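PDB 2OZT: Tlr1174 protein from Synechococcus elongatus, which catalyses the dehydration of 2-succinyl-6-hydroxy-2,4-cyclohexadiene-1-carboxylate to 2-succinylbenzoate, a step of phylloquinone biosynthesis. Local coordinates for residues P109-L121 against G131-S143. Sequence-based numbering, arbitrary orientation.
Sequences PICALLGSGQAAL and GQTTFKWKVGVMS. With PO4 (phosphate ion), chain B.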
loop_
_atom_site.group_PDB
_atom_site.type_symbol
_atom_site.label_atom_id
_atom_site.label_comp_id
_atom_site.label_asym_id
_atom_site.label_seq_id
_atom_site.Cartn_x
_atom_site.Cartn_y
_atom_site.Cartn_z
ATOM N N PRO A 109 -6.445 -10.087 -8.570
ATOM C CA PRO A 109 -6.594 -10.852 -7.327
ATOM C C PRO A 109 -6.254 -9.976 -6.130
ATOM O O PRO A 109 -5.290 -9.175 -6.209
ATOM C CB PRO A 109 -5.539 -11.947 -7.457
ATOM C CG PRO A 109 -5.414 -12.168 -8.939
ATOM C CD PRO A 109 -5.519 -10.758 -9.510
ATOM N N ILE A 110 -6.996 -10.174 -5.037
ATOM C CA ILE A 110 -6.849 -9.372 -3.822
ATOM C C ILE A 110 -6.471 -10.281 -2.659
ATOM O O ILE A 110 -7.026 -11.366 -2.528
ATOM C CB ILE A 110 -8.184 -8.683 -3.448
ATOM C CG1 ILE A 110 -8.702 -7.807 -4.596
ATOM C CG2 ILE A 110 -8.047 -7.854 -2.143
ATOM C CD1 ILE A 110 -7.754 -6.645 -4.938
ATOM N N CYS A 111 -5.532 -9.849 -1.828
ATOM C CA CYS A 111 -5.123 -10.644 -0.639
ATOM C C CYS A 111 -6.137 -10.479 0.466
ATOM O O CYS A 111 -6.575 -9.358 0.777
ATOM C CB CYS A 111 -3.770 -10.112 -0.193
ATOM S SG CYS A 111 -3.115 -10.935 1.243
ATOM N N ALA A 112 -6.533 -11.598 1.067
ATOM C CA ALA A 112 -7.504 -11.570 2.156
ATOM C C ALA A 112 -6.756 -11.498 3.488
ATOM O O ALA A 112 -5.753 -12.177 3.683
ATOM C CB ALA A 112 -8.372 -12.830 2.104
ATOM N N LEU A 113 -7.267 -10.709 4.416
ATOM C CA LEU A 113 -6.651 -10.600 5.744
ATOM C C LEU A 113 -7.207 -11.648 6.688
ATOM O O LEU A 113 -8.381 -12.017 6.632
ATOM C CB LEU A 113 -6.865 -9.184 6.319
ATOM C CG LEU A 113 -6.317 -8.059 5.450
ATOM C CD1 LEU A 113 -6.526 -6.709 6.149
ATOM C CD2 LEU A 113 -4.835 -8.244 5.082
ATOM N N LEU A 114 -6.336 -12.091 7.591
ATOM C CA LEU A 114 -6.682 -12.971 8.699
ATOM C C LEU A 114 -6.233 -12.319 10.004
ATOM O O LEU A 114 -5.096 -11.841 10.134
ATOM C CB LEU A 114 -5.996 -14.320 8.544
ATOM C CG LEU A 114 -6.261 -15.086 7.244
ATOM C CD1 LEU A 114 -5.386 -16.340 7.154
ATOM C CD2 LEU A 114 -7.727 -15.495 7.263
ATOM N N GLY A 115 -7.173 -12.263 10.938
ATOM C CA GLY A 115 -6.891 -11.560 12.193
ATOM C C GLY A 115 -5.904 -12.316 13.069
ATOM O O GLY A 115 -5.677 -13.508 12.896
ATOM N N SER A 116 -5.323 -11.591 14.016
ATOM C CA SER A 116 -4.335 -12.211 14.887
ATOM C C SER A 116 -4.929 -13.347 15.691
ATOM O O SER A 116 -6.133 -13.390 15.978
ATOM C CB SER A 116 -3.720 -11.183 15.833
ATOM O OG SER A 116 -4.702 -10.618 16.676
ATOM N N GLY A 117 -4.073 -14.265 16.079
ATOM C CA GLY A 117 -4.500 -15.386 16.899
ATOM C C GLY A 117 -5.310 -16.441 16.212
ATOM O O GLY A 117 -5.282 -16.574 14.986
ATOM N N GLN A 118 -6.071 -17.178 17.013
ATOM C CA GLN A 118 -6.773 -18.348 16.568
ATOM C C GLN A 118 -7.852 -18.010 15.541
ATOM O O GLN A 118 -8.320 -18.909 14.822
ATOM C CB GLN A 118 -7.423 -19.009 17.788
ATOM C CG GLN A 118 -6.977 -20.399 18.019
ATOM C CD GLN A 118 -7.374 -20.905 19.394
ATOM O OE1 GLN A 118 -6.991 -20.334 20.429
ATOM N NE2 GLN A 118 -8.138 -21.983 19.415
ATOM N N ALA A 119 -8.203 -16.725 15.475
ATOM C CA ALA A 119 -9.183 -16.176 14.493
ATOM C C ALA A 119 -8.846 -16.612 13.086
ATOM O O ALA A 119 -9.749 -16.878 12.257
ATOM C CB ALA A 119 -9.218 -14.683 14.549
ATOM N N ALA A 120 -7.558 -16.662 12.778
ATOM C CA ALA A 120 -7.120 -17.048 11.444
ATOM C C ALA A 120 -7.749 -18.359 10.988
ATOM O O ALA A 120 -8.010 -18.540 9.797
ATOM C CB ALA A 120 -5.617 -17.127 11.371
ATOM N N LEU A 121 -7.975 -19.282 11.940
ATOM C CA LEU A 121 -8.409 -20.618 11.584
ATOM C C LEU A 121 -9.880 -20.666 11.151
ATOM O O LEU A 121 -10.301 -21.659 10.577
ATOM C CB LEU A 121 -8.181 -21.571 12.773
ATOM C CG LEU A 121 -6.729 -21.693 13.215
ATOM C CD1 LEU A 121 -6.705 -22.633 14.449
ATOM C CD2 LEU A 121 -5.877 -22.271 12.121
ATOM N N GLY A 131 -13.220 -16.586 -3.818
ATOM C CA GLY A 131 -12.155 -16.654 -4.815
ATOM C C GLY A 131 -10.827 -16.029 -4.434
ATOM O O GLY A 131 -9.938 -15.928 -5.288
ATOM N N GLN A 132 -10.658 -15.662 -3.155
ATOM C CA GLN A 132 -9.332 -15.158 -2.702
ATOM C C GLN A 132 -8.485 -16.317 -2.233
ATOM O O GLN A 132 -8.937 -17.099 -1.411
ATOM C CB GLN A 132 -9.526 -14.125 -1.605
ATOM C CG GLN A 132 -10.290 -12.900 -2.092
ATOM C CD GLN A 132 -10.540 -11.971 -0.974
ATOM O OE1 GLN A 132 -11.550 -12.075 -0.255
ATOM N NE2 GLN A 132 -9.630 -11.041 -0.800
ATOM N N THR A 133 -7.254 -16.396 -2.728
ATOM C CA THR A 133 -6.412 -17.572 -2.501
ATOM C C THR A 133 -5.089 -17.197 -1.853
ATOM O O THR A 133 -4.309 -18.088 -1.506
ATOM C CB THR A 133 -6.178 -18.377 -3.804
ATOM O OG1 THR A 133 -5.600 -17.516 -4.778
ATOM C CG2 THR A 133 -7.503 -18.965 -4.286
ATOM N N THR A 134 -4.847 -15.893 -1.668
ATOM C CA THR A 134 -3.654 -15.422 -0.938
ATOM C C THR A 134 -4.148 -14.697 0.278
ATOM O O THR A 134 -5.153 -13.964 0.221
ATOM C CB THR A 134 -2.854 -14.436 -1.802
ATOM O OG1 THR A 134 -2.381 -15.149 -2.956
ATOM C CG2 THR A 134 -1.661 -13.868 -1.059
ATOM N N PHE A 135 -3.464 -14.939 1.404
ATOM C CA PHE A 135 -3.877 -14.434 2.706
ATOM C C PHE A 135 -2.719 -13.744 3.388
ATOM O O PHE A 135 -1.569 -14.094 3.128
ATOM C CB PHE A 135 -4.296 -15.626 3.600
ATOM C CG PHE A 135 -5.490 -16.360 3.052
ATOM C CD1 PHE A 135 -6.762 -15.957 3.379
ATOM C CD2 PHE A 135 -5.314 -17.405 2.167
ATOM C CE1 PHE A 135 -7.878 -16.604 2.844
ATOM C CE2 PHE A 135 -6.436 -18.077 1.629
ATOM C CZ PHE A 135 -7.717 -17.634 1.945
ATOM N N LYS A 136 -3.041 -12.816 4.274
ATOM C CA LYS A 136 -1.992 -12.205 5.132
ATOM C C LYS A 136 -2.469 -12.270 6.554
ATOM O O LYS A 136 -3.556 -11.784 6.865
ATOM C CB LYS A 136 -1.740 -10.741 4.739
ATOM C CG LYS A 136 -0.578 -10.119 5.596
ATOM C CD LYS A 136 -0.187 -8.701 5.122
ATOM C CE LYS A 136 -1.202 -7.668 5.540
ATOM N NZ LYS A 136 -0.718 -6.240 5.520
ATOM N N TRP A 137 -1.678 -12.927 7.411
ATOM C CA TRP A 137 -2.049 -13.109 8.817
ATOM C C TRP A 137 -1.105 -12.295 9.694
ATOM O O TRP A 137 0.113 -12.294 9.473
ATOM C CB TRP A 137 -1.914 -14.600 9.170
ATOM C CG TRP A 137 -2.244 -14.954 10.621
ATOM C CD1 TRP A 137 -3.279 -14.467 11.368
ATOM C CD2 TRP A 137 -1.532 -15.872 11.448
ATOM N NE1 TRP A 137 -3.240 -15.023 12.639
ATOM C CE2 TRP A 137 -2.173 -15.875 12.709
ATOM C CE3 TRP A 137 -0.402 -16.686 11.254
ATOM C CZ2 TRP A 137 -1.737 -16.685 13.783
ATOM C CZ3 TRP A 137 0.044 -17.479 12.341
ATOM C CH2 TRP A 137 -0.633 -17.466 13.586
ATOM N N LYS A 138 -1.674 -11.601 10.668
ATOM C CA LYS A 138 -0.913 -10.782 11.608
ATOM C C LYS A 138 -0.263 -11.654 12.651
ATOM O O LYS A 138 -0.938 -12.472 13.294
ATOM C CB LYS A 138 -1.874 -9.784 12.274
ATOM C CG LYS A 138 -1.203 -8.686 13.061
ATOM C CD LYS A 138 -2.245 -7.743 13.651
ATOM C CE LYS A 138 -1.590 -6.486 14.187
ATOM N NZ LYS A 138 -2.675 -5.569 14.685
ATOM N N VAL A 139 1.061 -11.485 12.773
ATOM C CA VAL A 139 1.854 -12.178 13.800
ATOM C C VAL A 139 2.612 -11.160 14.655
ATOM O O VAL A 139 2.582 -9.941 14.425
ATOM C CB VAL A 139 2.799 -13.234 13.203
ATOM C CG1 VAL A 139 2.020 -14.320 12.495
ATOM C CG2 VAL A 139 3.746 -12.575 12.179
ATOM N N GLY A 140 3.268 -11.680 15.693
ATOM C CA GLY A 140 3.904 -10.790 16.680
ATOM C C GLY A 140 2.951 -10.228 17.713
ATOM O O GLY A 140 3.303 -9.247 18.400
ATOM N N VAL A 141 1.768 -10.839 17.833
ATOM C CA VAL A 141 0.748 -10.396 18.804
ATOM C C VAL A 141 0.730 -11.304 20.024
ATOM O O VAL A 141 0.674 -10.800 21.151
ATOM C CB VAL A 141 -0.649 -10.370 18.135
ATOM C CG1 VAL A 141 -1.766 -10.090 19.164
ATOM C CG2 VAL A 141 -0.688 -9.335 17.003
HETATM N N MSE A 142 0.714 -12.617 19.795
HETATM C CA MSE A 142 0.770 -13.598 20.899
HETATM C C MSE A 142 2.212 -14.067 21.019
HETATM O O MSE A 142 3.081 -13.578 20.304
HETATM C CB MSE A 142 -0.144 -14.789 20.621
HETATM C CG MSE A 142 -1.571 -14.403 20.224
HETATM SE SE MSE A 142 -2.622 -15.965 20.029
HETATM C CE MSE A 142 -1.367 -17.109 19.141
ATOM N N SER A 143 2.494 -15.024 21.904
ATOM C CA SER A 143 3.860 -15.563 21.988
ATOM C C SER A 143 4.213 -16.284 20.687
ATOM O O SER A 143 3.316 -16.771 19.998
ATOM C CB SER A 143 4.012 -16.531 23.171
ATOM O OG SER A 143 3.290 -17.717 22.926
HETATM P P PO4 B . 0.594 -14.149 -4.790
HETATM O O1 PO4 B . -0.794 -13.700 -5.122
HETATM O O2 PO4 B . 1.214 -13.029 -4.029
HETATM O O3 PO4 B . 0.484 -15.383 -3.892
HETATM O O4 PO4 B . 1.585 -14.551 -5.868
HETATM O O HOH W 1 -6.447 -13.793 -3.893
HETATM O O HOH W 2 -4.231 -7.331 16.817
HETATM O O HOH W 3 -1.304 -13.631 15.729
#
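Strands 112-114 and 134-138 pair in parallel in the barrel domain of this enolase-superfamily enzyme, where helix 120-129 links them as a beta-alpha-beta unit. Ala112 N donates to Thr134 O (2.9 Å), Lys136 N to Ala112 O, and Leu114 N to Lys136 O. The ladder fades at Lys138 N, whose bond to Leu114 O is weak. Ala112, Leu114, Phe135 and Trp137 share the helix-side face of the sheet. Leu114 CD1 packs on Phe135 CB (3.8 Å), and Ala112 CB meets Phe135 CD1. Trp137 CG lies anti to the backbone N (chi1 179°), which brings the indole against the turn into helix 120-129. There Ala120 CB sits over the five-membered ring, 3.7 Å from its centroid, in a CH-pi contact. Val139 CG1 lies against the opposite face, toward its rim. Gly115 O lies at the ring edge and takes a weak, bent bond from Trp137 NE1 (2.9 Å, 117°). On the other face, Leu113 and Lys136 run side by side, with Leu113 CD2 3.7 Å from Lys136 CE. Lys136 NZ goes on to a salt bridge with the metal ligand Asp167.

At the start of the pair, Gln132 reaches across with its extended chain. Its NE2 gives Ile110 O a nearly straight bond of 3.1 Å, from above the carbonyl plane. Water 1 donates to the same oxygen and accepts from Thr133 N. An alanine in place of Gln132 would probably leave Ile110 O with the water but without its amide partner, and take away the contact of NE2 with Ala112 CB. At the far end, water 3 joins Gly117 N to Lys138 O. The pairing thus sets apolar groups against helices 120-129 and 144-157, while Lys136 and Lys138, the predicted proton donor, lead toward the active site.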